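Local coordinates for SusD superfamily protein (Parabacteroides distasonis, PDB 3OTN) that probably binds carbohydrate at the cell surface as a SusD-family outer-membrane protein, consistent with a role in nutrient capture, at residues E409-R414 / T431-D436; S273-Y278 / Y307-Y312; R184-A189 / N227-F232; R131-V136 / P464-E469. All coordinates share one frame; numbering follows the deposited sequence.

Contact 1: E409-R414 / T431-D436; sequences EVWDQR and TRKIRD. With ACT (acetate ion), chain I.
Helix 403-418 packs here against the end of helix 424-431 and the antiparallel hairpin 433-435/442-444 that follows, through Asp-412 with Arg-435 and Trp-411 with Thr-431. The Arg-435 NE-H points straight at Asp-412 OD1, 2.8 Å from NE with an N-H...O angle of 179°; the oxygen lies in the guanidinium plane, yet the donor meets it from above the carboxylate plane; the two flat groups are turned 62° apart. A second bond, Arg-435 NH2 to Asp-412 OD2, is weak at 3.4 Å. CG of Arg-435 stands anti to the backbone N (chi1 -166°) and the chain runs extended to NE, carrying the charge across from the strand. Arg-435 NH1 and NH2 both donate to one oxygen of an acetate ion, probably from the crystallisation liquor, NH1 to O at 3.0 Å. The Trp-411 ring meets the methyl of Thr-431 obliquely, CZ2 to CG2 3.6 Å, while its NE1 bonds to Glu-369; Thr-431 OG1 accepts from Lys-433 N in an ST turn and bonds with Asp-427 O. Asp-412 OD1 also meets Tyr-442 OH, so the hairpin holds this oxygen from both its strands, and the two anions would probably stabilise the Arg-435 charge.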
# COMPACT_ATOMS: atom_id res chain seq x y z
N GLU A 409 -18.15 5.29 9.51
CA GLU A 409 -17.69 4.12 10.31
C GLU A 409 -16.81 3.19 9.49
O GLU A 409 -15.83 2.67 10.03
CB GLU A 409 -18.88 3.35 10.89
CG GLU A 409 -18.51 2.06 11.64
CD GLU A 409 -17.62 2.29 12.85
OE1 GLU A 409 -17.60 3.41 13.42
OE2 GLU A 409 -16.96 1.33 13.26
N VAL A 410 -17.13 2.98 8.21
CA VAL A 410 -16.26 2.19 7.28
C VAL A 410 -14.90 2.88 7.16
O VAL A 410 -13.86 2.26 7.32
CB VAL A 410 -16.91 2.04 5.89
CG1 VAL A 410 -15.94 1.44 4.88
CG2 VAL A 410 -18.22 1.22 6.00
N TRP A 411 -14.92 4.19 6.93
CA TRP A 411 -13.70 4.98 6.92
C TRP A 411 -12.94 4.80 8.24
O TRP A 411 -11.73 4.55 8.21
CB TRP A 411 -13.98 6.45 6.69
CG TRP A 411 -14.39 6.81 5.30
CD1 TRP A 411 -14.28 6.04 4.15
CD2 TRP A 411 -14.95 8.05 4.89
NE1 TRP A 411 -14.76 6.74 3.07
CE2 TRP A 411 -15.19 7.97 3.49
CE3 TRP A 411 -15.32 9.22 5.57
CZ2 TRP A 411 -15.73 9.04 2.77
CZ3 TRP A 411 -15.86 10.29 4.84
CH2 TRP A 411 -16.07 10.18 3.46
N ASP A 412 -13.64 4.89 9.37
CA ASP A 412 -12.99 4.72 10.67
C ASP A 412 -12.23 3.39 10.74
O ASP A 412 -11.03 3.35 11.12
CB ASP A 412 -13.99 4.78 11.83
CG ASP A 412 -14.32 6.22 12.29
OD1 ASP A 412 -13.90 7.23 11.68
OD2 ASP A 412 -15.03 6.32 13.31
N GLN A 413 -12.90 2.30 10.36
CA GLN A 413 -12.25 1.01 10.40
C GLN A 413 -11.09 0.90 9.41
O GLN A 413 -10.15 0.17 9.68
CB GLN A 413 -13.25 -0.15 10.28
CG GLN A 413 -14.29 -0.18 11.39
CD GLN A 413 -13.68 -0.07 12.77
OE1 GLN A 413 -12.63 -0.65 13.03
NE2 GLN A 413 -14.33 0.66 13.66
N ARG A 414 -11.14 1.63 8.30
CA ARG A 414 -10.02 1.70 7.40
C ARG A 414 -8.82 2.35 8.11
O ARG A 414 -7.70 1.85 8.00
CB ARG A 414 -10.36 2.45 6.12
CG ARG A 414 -11.32 1.65 5.21
CD ARG A 414 -11.51 2.35 3.86
NE ARG A 414 -10.26 2.27 3.12
CZ ARG A 414 -9.82 1.20 2.49
NH1 ARG A 414 -10.56 0.11 2.39
NH2 ARG A 414 -8.63 1.24 1.90
N THR A 431 -11.16 10.66 -1.30
CA THR A 431 -12.30 11.26 -0.62
C THR A 431 -12.12 12.78 -0.46
O THR A 431 -13.09 13.49 -0.28
CB THR A 431 -12.52 10.65 0.79
OG1 THR A 431 -11.38 10.90 1.64
CG2 THR A 431 -12.74 9.17 0.69
N ARG A 432 -10.87 13.27 -0.51
CA ARG A 432 -10.50 14.66 -0.11
C ARG A 432 -11.04 15.00 1.29
O ARG A 432 -11.49 16.11 1.53
CB ARG A 432 -10.89 15.70 -1.17
CG ARG A 432 -9.97 15.56 -2.40
CD ARG A 432 -10.18 16.59 -3.44
NE ARG A 432 -9.41 16.24 -4.64
CZ ARG A 432 -9.50 16.90 -5.79
NH1 ARG A 432 -10.30 17.94 -5.90
NH2 ARG A 432 -8.79 16.51 -6.85
N LYS A 433 -10.95 14.01 2.17
CA LYS A 433 -11.32 14.14 3.58
C LYS A 433 -10.19 13.59 4.43
O LYS A 433 -9.58 12.58 4.10
CB LYS A 433 -12.62 13.39 3.90
CG LYS A 433 -13.86 13.86 3.13
CD LYS A 433 -14.49 15.09 3.73
CE LYS A 433 -15.78 15.45 2.98
NZ LYS A 433 -16.25 16.75 3.51
N ILE A 434 -9.94 14.25 5.56
CA ILE A 434 -8.95 13.81 6.55
C ILE A 434 -9.66 13.65 7.91
O ILE A 434 -10.36 14.57 8.39
CB ILE A 434 -7.85 14.86 6.67
CG1 ILE A 434 -6.93 14.79 5.43
CG2 ILE A 434 -7.04 14.68 7.96
CD1 ILE A 434 -5.87 15.90 5.39
N ARG A 435 -9.48 12.48 8.53
CA ARG A 435 -10.04 12.25 9.85
C ARG A 435 -9.25 13.07 10.89
O ARG A 435 -8.05 12.92 11.03
CB ARG A 435 -9.99 10.76 10.22
CG ARG A 435 -10.84 10.42 11.41
CD ARG A 435 -10.66 8.97 11.85
NE ARG A 435 -11.73 8.59 12.75
CZ ARG A 435 -11.76 8.83 14.06
NH1 ARG A 435 -10.77 9.48 14.69
NH2 ARG A 435 -12.82 8.43 14.75
N ASP A 436 -9.95 13.93 11.62
CA ASP A 436 -9.35 14.71 12.69
C ASP A 436 -9.27 13.87 13.96
O ASP A 436 -10.26 13.30 14.41
CB ASP A 436 -10.17 15.98 12.98
CG ASP A 436 -9.55 16.82 14.10
OD1 ASP A 436 -8.42 17.30 13.93
OD2 ASP A 436 -10.20 16.96 15.15
C ACT I . -12.25 10.12 18.38
O ACT I . -11.62 9.45 17.52
OXT ACT I . -11.62 11.07 18.86
CH3 ACT I . -13.67 9.86 18.82

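Contact 2: S273-Y278 / Y307-Y312; sequences SGISAY and YFFTNY. With EDO (1,2-ethanediol), chain O.
Ile-275, in the long loop between strands 249-253 and 286-287, inserts its side chain beside the central strand, 308-312, of a three-stranded antiparallel sheet, where the chain turns a corner at Thr-310. At the root of the side chain, Ile-275 CB lies 4.0 Å from Tyr-312 CD2, and the two side chains cross at about a right angle. The branch methyl Ile-275 CG2 comes alongside the base of the same tyrosine, 4.1 Å from Tyr-312 CB. The other branch sets out through CG1, placed between the backbone N and the carbonyl carbon (chi1 66°), and ends in CD1 at the rim of the Phe-309 ring. There Ile-275 CD1 lies near the ring plane, 3.9 Å from both CE2 and CZ of Phe-309, the two side chains coming from opposite directions. Met-329 and Leu-331 of the neighbouring strand 329-331 also touch Ile-275, so its contacts span two strands of the sheet. The backbone adds one more touch: Ile-275 O stands obliquely to the Tyr-312 ring, while the far end of that ring is polar and its OH is hydrogen-bonded to Asp-346 and Gln-342. At the corner itself, 1,2-ethanediol, probably from the crystallisation liquor, donates through O1 to Thr-310 OG1 and accepts from Asn-311 ND2, the latter bond nearly straight at 177° and 2.8 Å from ND2 to O1.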
# COMPACT_ATOMS: atom_id res chain seq x y z
N SER A 273 17.84 2.32 20.11
CA SER A 273 17.32 1.83 21.41
C SER A 273 17.99 0.55 21.94
O SER A 273 17.96 0.26 23.14
CB SER A 273 15.83 1.53 21.27
OG SER A 273 15.60 0.60 20.21
N GLY A 274 18.53 -0.27 21.03
CA GLY A 274 19.17 -1.51 21.42
C GLY A 274 18.23 -2.64 21.79
O GLY A 274 18.68 -3.60 22.43
N ILE A 275 16.95 -2.56 21.37
CA ILE A 275 15.97 -3.63 21.65
C ILE A 275 16.06 -4.84 20.72
O ILE A 275 15.37 -5.82 20.96
CB ILE A 275 14.48 -3.11 21.63
CG1 ILE A 275 14.04 -2.65 20.22
CG2 ILE A 275 14.31 -2.02 22.72
CD1 ILE A 275 12.48 -2.69 20.00
N SER A 276 16.87 -4.74 19.67
CA SER A 276 16.92 -5.71 18.58
C SER A 276 18.31 -6.24 18.27
O SER A 276 19.32 -5.73 18.77
CB SER A 276 16.37 -5.08 17.30
OG SER A 276 17.36 -4.34 16.63
N ALA A 277 18.33 -7.27 17.42
CA ALA A 277 19.55 -7.95 16.94
C ALA A 277 20.17 -7.19 15.77
O ALA A 277 21.29 -7.46 15.39
CB ALA A 277 19.23 -9.40 16.47
N TYR A 278 19.43 -6.25 15.19
CA TYR A 278 19.96 -5.43 14.10
C TYR A 278 21.11 -4.55 14.60
O TYR A 278 21.14 -4.18 15.78
CB TYR A 278 18.86 -4.55 13.53
CG TYR A 278 17.76 -5.31 12.84
CD1 TYR A 278 17.94 -5.79 11.54
CD2 TYR A 278 16.54 -5.54 13.47
CE1 TYR A 278 16.93 -6.51 10.89
CE2 TYR A 278 15.51 -6.25 12.83
CZ TYR A 278 15.71 -6.74 11.53
OH TYR A 278 14.67 -7.43 10.89
N TYR A 307 -1.22 -3.49 17.96
CA TYR A 307 -0.68 -2.65 16.90
C TYR A 307 0.46 -1.76 17.36
O TYR A 307 1.30 -1.33 16.54
CB TYR A 307 -1.79 -1.82 16.29
CG TYR A 307 -2.62 -2.47 15.21
CD1 TYR A 307 -2.50 -3.83 14.88
CD2 TYR A 307 -3.54 -1.71 14.50
CE1 TYR A 307 -3.24 -4.38 13.83
CE2 TYR A 307 -4.28 -2.27 13.43
CZ TYR A 307 -4.14 -3.60 13.13
OH TYR A 307 -4.89 -4.16 12.11
N PHE A 308 0.49 -1.46 18.66
CA PHE A 308 1.47 -0.56 19.24
C PHE A 308 2.16 -1.20 20.43
O PHE A 308 1.62 -2.13 21.05
CB PHE A 308 0.80 0.78 19.65
CG PHE A 308 0.03 1.41 18.53
CD1 PHE A 308 0.68 1.90 17.42
CD2 PHE A 308 -1.38 1.40 18.54
CE1 PHE A 308 -0.04 2.45 16.36
CE2 PHE A 308 -2.10 1.91 17.49
CZ PHE A 308 -1.45 2.45 16.40
N PHE A 309 3.35 -0.69 20.74
CA PHE A 309 4.08 -1.06 21.96
C PHE A 309 4.79 0.13 22.57
O PHE A 309 4.98 1.16 21.93
CB PHE A 309 4.99 -2.29 21.78
CG PHE A 309 6.27 -2.07 21.00
CD1 PHE A 309 6.28 -1.52 19.73
CD2 PHE A 309 7.49 -2.56 21.51
CE1 PHE A 309 7.48 -1.40 18.98
CE2 PHE A 309 8.69 -2.44 20.78
CZ PHE A 309 8.69 -1.86 19.52
N THR A 310 5.09 0.00 23.86
CA THR A 310 5.64 1.09 24.69
C THR A 310 6.77 0.63 25.61
O THR A 310 7.40 1.45 26.27
CB THR A 310 4.53 1.67 25.60
OG1 THR A 310 4.07 0.63 26.46
CG2 THR A 310 3.36 2.20 24.81
N ASN A 311 7.00 -0.68 25.70
CA ASN A 311 8.14 -1.22 26.40
C ASN A 311 8.66 -2.50 25.71
O ASN A 311 7.93 -3.16 24.96
CB ASN A 311 7.76 -1.47 27.87
CG ASN A 311 6.78 -2.63 28.04
OD1 ASN A 311 7.10 -3.77 27.71
ND2 ASN A 311 5.60 -2.35 28.56
N TYR A 312 9.91 -2.83 25.98
CA TYR A 312 10.53 -4.06 25.47
C TYR A 312 11.70 -4.38 26.38
O TYR A 312 11.69 -3.97 27.54
CB TYR A 312 10.88 -3.96 23.96
CG TYR A 312 10.83 -5.30 23.25
CD1 TYR A 312 9.63 -5.95 23.01
CD2 TYR A 312 12.02 -5.95 22.85
CE1 TYR A 312 9.58 -7.23 22.39
CE2 TYR A 312 11.97 -7.21 22.23
CZ TYR A 312 10.76 -7.83 22.00
OH TYR A 312 10.75 -9.06 21.40
C1 EDO O . 5.75 1.35 30.00
O1 EDO O . 5.00 0.30 29.39
C2 EDO O . 4.79 2.48 30.40
O2 EDO O . 4.35 3.16 29.22

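Contact 3: R184-A189 / N227-F232; sequences RVSMGA and NEYTLF
Tyr-229 reaches from the loop after helix 210-225 to the N terminus of helix 187-202, where Ser-186 is the N-cap, in the helical part of a SusD-type fold. Along the second segment, Asn-227 comes first and leaves the preceding helix with positive phi (60°). Glu-228 follows; its CB lies 3.8 Å above one face of the Tyr-229 ring, offset toward the rim, and its OE1 bonds to Ser-179. Tyr-229 then makes the contact itself. With CG beside the backbone N and anti to the carbonyl carbon (chi1 -54°), the ring reaches toward the helix start and brings Tyr-229 OH to the first turn, 3.7 Å from Gly-188 CA, an approach that the lack of a side chain at Gly-188 permits. Tyr-360 and Ile-250 also touch the Tyr-229 side chain, which sets it beside helix 360-375 and strand 249-253. Further on, Leu-231 packs on helix 360-375, and Phe-232 meets Phe-249 edge-to-face, so the loop continues along the same neighbours. The two hydroxyls approach without a hydrogen bond, Ser-186 OG to Tyr-229 OH being 3.6 Å; Ser-186 OG has a weak bond to Phe-178 O and accepts the capping bond from Ala-189 N, 3.3 Å from N to OG.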
# COMPACT_ATOMS: atom_id res chain seq x y z
N ARG A 184 2.23 -15.64 -6.56
CA ARG A 184 1.94 -15.25 -7.97
C ARG A 184 0.62 -14.46 -8.03
O ARG A 184 -0.19 -14.54 -7.11
CB ARG A 184 1.87 -16.47 -8.87
CG ARG A 184 3.20 -17.25 -8.82
CD ARG A 184 3.38 -18.10 -10.00
NE ARG A 184 3.61 -17.32 -11.22
CZ ARG A 184 4.78 -16.84 -11.64
NH1 ARG A 184 5.92 -17.00 -10.96
NH2 ARG A 184 4.82 -16.21 -12.81
N VAL A 185 0.48 -13.64 -9.07
CA VAL A 185 -0.78 -12.97 -9.36
C VAL A 185 -1.90 -14.03 -9.52
O VAL A 185 -1.67 -15.10 -10.06
CB VAL A 185 -0.63 -12.10 -10.64
CG1 VAL A 185 -1.96 -11.53 -11.08
CG2 VAL A 185 0.42 -11.00 -10.39
N SER A 186 -3.09 -13.73 -9.02
CA SER A 186 -4.25 -14.63 -9.08
C SER A 186 -5.45 -13.78 -9.47
O SER A 186 -5.37 -12.56 -9.46
CB SER A 186 -4.52 -15.21 -7.69
OG SER A 186 -4.80 -14.17 -6.74
N MSE A 187 -6.58 -14.42 -9.76
CA MSE A 187 -7.78 -13.65 -10.07
C MSE A 187 -8.22 -12.84 -8.85
O MSE A 187 -8.76 -11.74 -9.00
CB MSE A 187 -8.92 -14.55 -10.54
CG MSE A 187 -10.04 -13.78 -11.16
SE MSE A 187 -9.39 -13.14 -12.87
CE MSE A 187 -9.45 -14.81 -13.84
N GLY A 188 -7.98 -13.35 -7.65
CA GLY A 188 -8.29 -12.56 -6.45
C GLY A 188 -7.53 -11.23 -6.41
O GLY A 188 -8.09 -10.21 -6.03
N ALA A 189 -6.26 -11.24 -6.82
CA ALA A 189 -5.46 -10.05 -6.92
C ALA A 189 -6.03 -9.09 -7.96
O ALA A 189 -6.13 -7.88 -7.71
CB ALA A 189 -3.94 -10.41 -7.26
N ASN A 227 -14.80 -17.61 -1.33
CA ASN A 227 -14.42 -18.44 -0.16
C ASN A 227 -12.95 -18.88 -0.18
O ASN A 227 -12.59 -19.82 0.48
CB ASN A 227 -15.30 -19.71 -0.02
CG ASN A 227 -16.76 -19.42 0.13
OD1 ASN A 227 -17.16 -18.56 0.91
ND2 ASN A 227 -17.59 -20.17 -0.59
N GLU A 228 -12.10 -18.19 -0.92
CA GLU A 228 -10.68 -18.49 -1.00
C GLU A 228 -9.85 -17.72 0.02
O GLU A 228 -8.65 -17.93 0.08
CB GLU A 228 -10.15 -18.07 -2.36
CG GLU A 228 -10.89 -18.71 -3.51
CD GLU A 228 -10.23 -19.94 -4.05
OE1 GLU A 228 -9.34 -20.49 -3.38
OE2 GLU A 228 -10.63 -20.35 -5.15
N TYR A 229 -10.47 -16.77 0.73
CA TYR A 229 -9.78 -15.94 1.74
C TYR A 229 -10.66 -15.91 2.99
O TYR A 229 -11.90 -15.99 2.90
CB TYR A 229 -9.53 -14.51 1.23
CG TYR A 229 -8.79 -14.47 -0.10
CD1 TYR A 229 -7.43 -14.68 -0.15
CD2 TYR A 229 -9.48 -14.34 -1.31
CE1 TYR A 229 -6.74 -14.72 -1.36
CE2 TYR A 229 -8.80 -14.36 -2.53
CZ TYR A 229 -7.43 -14.55 -2.55
OH TYR A 229 -6.73 -14.55 -3.73
N THR A 230 -10.01 -15.79 4.13
CA THR A 230 -10.67 -15.76 5.43
C THR A 230 -10.01 -14.68 6.26
O THR A 230 -8.83 -14.38 6.05
CB THR A 230 -10.52 -17.11 6.19
OG1 THR A 230 -9.15 -17.49 6.17
CG2 THR A 230 -11.33 -18.20 5.53
N LEU A 231 -10.77 -14.06 7.15
CA LEU A 231 -10.25 -13.06 8.06
C LEU A 231 -9.35 -13.73 9.13
O LEU A 231 -9.67 -14.81 9.62
CB LEU A 231 -11.39 -12.31 8.74
CG LEU A 231 -12.16 -11.28 7.92
CD1 LEU A 231 -13.34 -10.71 8.76
CD2 LEU A 231 -11.26 -10.15 7.43
N PHE A 232 -8.24 -13.10 9.46
CA PHE A 232 -7.43 -13.53 10.61
C PHE A 232 -8.23 -13.27 11.88
O PHE A 232 -8.96 -12.29 11.96
CB PHE A 232 -6.11 -12.72 10.71
CG PHE A 232 -5.16 -12.98 9.59
CD1 PHE A 232 -4.82 -14.27 9.23
CD2 PHE A 232 -4.55 -11.91 8.93
CE1 PHE A 232 -3.91 -14.52 8.18
CE2 PHE A 232 -3.63 -12.16 7.88
CZ PHE A 232 -3.33 -13.45 7.52

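Contact 4: R131-V136 / P464-E469; sequences RIFGDV and PIPLSE
A chi1 of -59° puts the Phe-133 ring beside its own backbone N and anti to the carbonyl carbon, and chi2 of -76° turns one ring edge to Pro-464; in Ile-465 a chi1 of -52° sets CG1 beside the backbone N and the next torsion turns CD1 onto Phe-133. The carbonyl oxygen of Pro-464 lies in the ring plane at that edge, 3.2 Å from Phe-133 CE1 and 3.4 Å from Phe-133 CD1, where the slightly positive ring hydrogens would suit a carbonyl oxygen. Ile-465 CD1 packs near the base of the side chain, 3.8 Å from Phe-133 CB and 4.0 Å from Phe-133 CD1. Pro-466 CD is placed 4.1 Å from Phe-133 CE1, the proline crossing the phenylalanine at about a right angle. One face of the aromatic ring is covered within its own helix by Ile-132, whose CG2 lies 3.4 Å above the ring centre, and Trp-83 of helix 79-100 meets the ring edge-to-face. The backbone is fixed as well, Phe-133 O accepting from Asn-479 and Ile-465 N donating to Gln-478. Gly-134, with positive phi, takes the chain out of helix 108-133. The arrangement is thus a helix C terminus packed against the Pro-Ile-Pro segment that leads, through the N-cap Pro-466, into helix 467-472, joining the early helices of this SusD-family fold to its C-terminal region.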
# COMPACT_ATOMS: atom_id res chain seq x y z
N ARG A 131 -1.91 7.85 -8.92
CA ARG A 131 -2.36 8.30 -7.59
C ARG A 131 -1.34 9.20 -6.89
O ARG A 131 -1.73 10.14 -6.22
CB ARG A 131 -2.70 7.11 -6.69
CG ARG A 131 -4.02 6.44 -7.10
CD ARG A 131 -4.41 5.34 -6.17
NE ARG A 131 -3.45 4.25 -6.20
CZ ARG A 131 -3.45 3.24 -5.35
NH1 ARG A 131 -4.36 3.15 -4.38
NH2 ARG A 131 -2.52 2.30 -5.48
N ILE A 132 -0.07 8.90 -7.10
CA ILE A 132 1.05 9.62 -6.50
C ILE A 132 1.34 10.92 -7.23
O ILE A 132 1.47 11.96 -6.57
CB ILE A 132 2.35 8.72 -6.45
CG1 ILE A 132 2.12 7.54 -5.51
CG2 ILE A 132 3.61 9.52 -5.98
CD1 ILE A 132 3.21 6.43 -5.55
N PHE A 133 1.42 10.86 -8.56
CA PHE A 133 1.90 11.96 -9.39
C PHE A 133 0.89 12.60 -10.30
O PHE A 133 1.20 13.63 -10.90
CB PHE A 133 3.04 11.45 -10.31
CG PHE A 133 4.22 10.89 -9.55
CD1 PHE A 133 5.13 11.74 -8.92
CD2 PHE A 133 4.47 9.53 -9.53
CE1 PHE A 133 6.22 11.25 -8.23
CE2 PHE A 133 5.56 9.02 -8.85
CZ PHE A 133 6.44 9.87 -8.20
N GLY A 134 -0.29 11.99 -10.47
CA GLY A 134 -1.31 12.56 -11.32
C GLY A 134 -1.05 12.18 -12.77
O GLY A 134 -0.86 11.01 -13.06
N ASP A 135 -1.08 13.16 -13.67
CA ASP A 135 -0.80 12.91 -15.08
C ASP A 135 0.61 12.31 -15.22
O ASP A 135 1.52 12.80 -14.60
CB ASP A 135 -0.86 14.22 -15.88
CG ASP A 135 -2.26 14.82 -16.00
OD1 ASP A 135 -3.23 14.28 -15.45
OD2 ASP A 135 -2.37 15.87 -16.65
N VAL A 136 0.75 11.27 -16.01
CA VAL A 136 2.05 10.61 -16.25
C VAL A 136 2.11 10.13 -17.69
O VAL A 136 1.05 10.01 -18.35
CB VAL A 136 2.28 9.44 -15.30
CG1 VAL A 136 2.37 9.94 -13.86
CG2 VAL A 136 1.19 8.36 -15.46
N PRO A 464 5.41 15.89 -6.29
CA PRO A 464 6.04 16.47 -7.46
C PRO A 464 6.65 15.43 -8.38
O PRO A 464 7.07 14.34 -7.92
CB PRO A 464 7.19 17.33 -6.86
CG PRO A 464 7.15 17.17 -5.43
CD PRO A 464 6.21 16.08 -5.07
N ILE A 465 6.76 15.79 -9.64
CA ILE A 465 7.54 15.02 -10.59
C ILE A 465 8.98 15.30 -10.17
O ILE A 465 9.31 16.44 -9.94
CB ILE A 465 7.31 15.46 -12.03
CG1 ILE A 465 5.81 15.50 -12.39
CG2 ILE A 465 8.08 14.56 -13.00
CD1 ILE A 465 5.00 14.23 -12.04
N PRO A 466 9.83 14.26 -10.04
CA PRO A 466 11.23 14.46 -9.62
C PRO A 466 12.04 15.36 -10.52
O PRO A 466 11.95 15.25 -11.75
CB PRO A 466 11.83 13.05 -9.70
CG PRO A 466 10.74 12.16 -9.57
CD PRO A 466 9.52 12.83 -10.16
N LEU A 467 12.85 16.21 -9.91
CA LEU A 467 13.70 17.12 -10.62
C LEU A 467 14.57 16.36 -11.61
O LEU A 467 14.70 16.80 -12.73
CB LEU A 467 14.60 17.91 -9.68
CG LEU A 467 15.50 18.96 -10.35
CD1 LEU A 467 14.69 19.95 -11.19
CD2 LEU A 467 16.35 19.71 -9.28
N SER A 468 15.15 15.22 -11.21
CA SER A 468 16.00 14.47 -12.14
C SER A 468 15.28 14.11 -13.46
O SER A 468 15.88 14.20 -14.55
CB SER A 468 16.54 13.19 -11.48
OG SER A 468 15.48 12.35 -11.09
N GLU A 469 14.03 13.67 -13.35
CA GLU A 469 13.21 13.30 -14.51
C GLU A 469 12.91 14.50 -15.40
O GLU A 469 13.03 14.40 -16.62
CB GLU A 469 11.93 12.66 -14.05
CG GLU A 469 12.14 11.32 -13.34
CD GLU A 469 12.78 10.25 -14.24
OE1 GLU A 469 12.55 10.23 -15.49
OE2 GLU A 469 13.50 9.41 -13.69

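In the fold
From the N terminus, helix 108-133 leads into the first half of contact 4, completed only near the C terminus by 464-469; it ties the end of that helix to the segment entering helix 467-472, and its loop of more than 300 residues encloses the other three contacts. Contact 3 opens at 184-189 and closes at 227-232, bringing a loop back to a helix start. Contact 2 follows in series, fastening the loop 273-278 to strand 308-312, and contact 1 comes last, joining helix 403-418 to the end of helix 424-431 and the hairpin strand beyond it. None of these three cross. Contacts 3 and 4 lie on opposite sides of the chain's centre, and no two contacts touch.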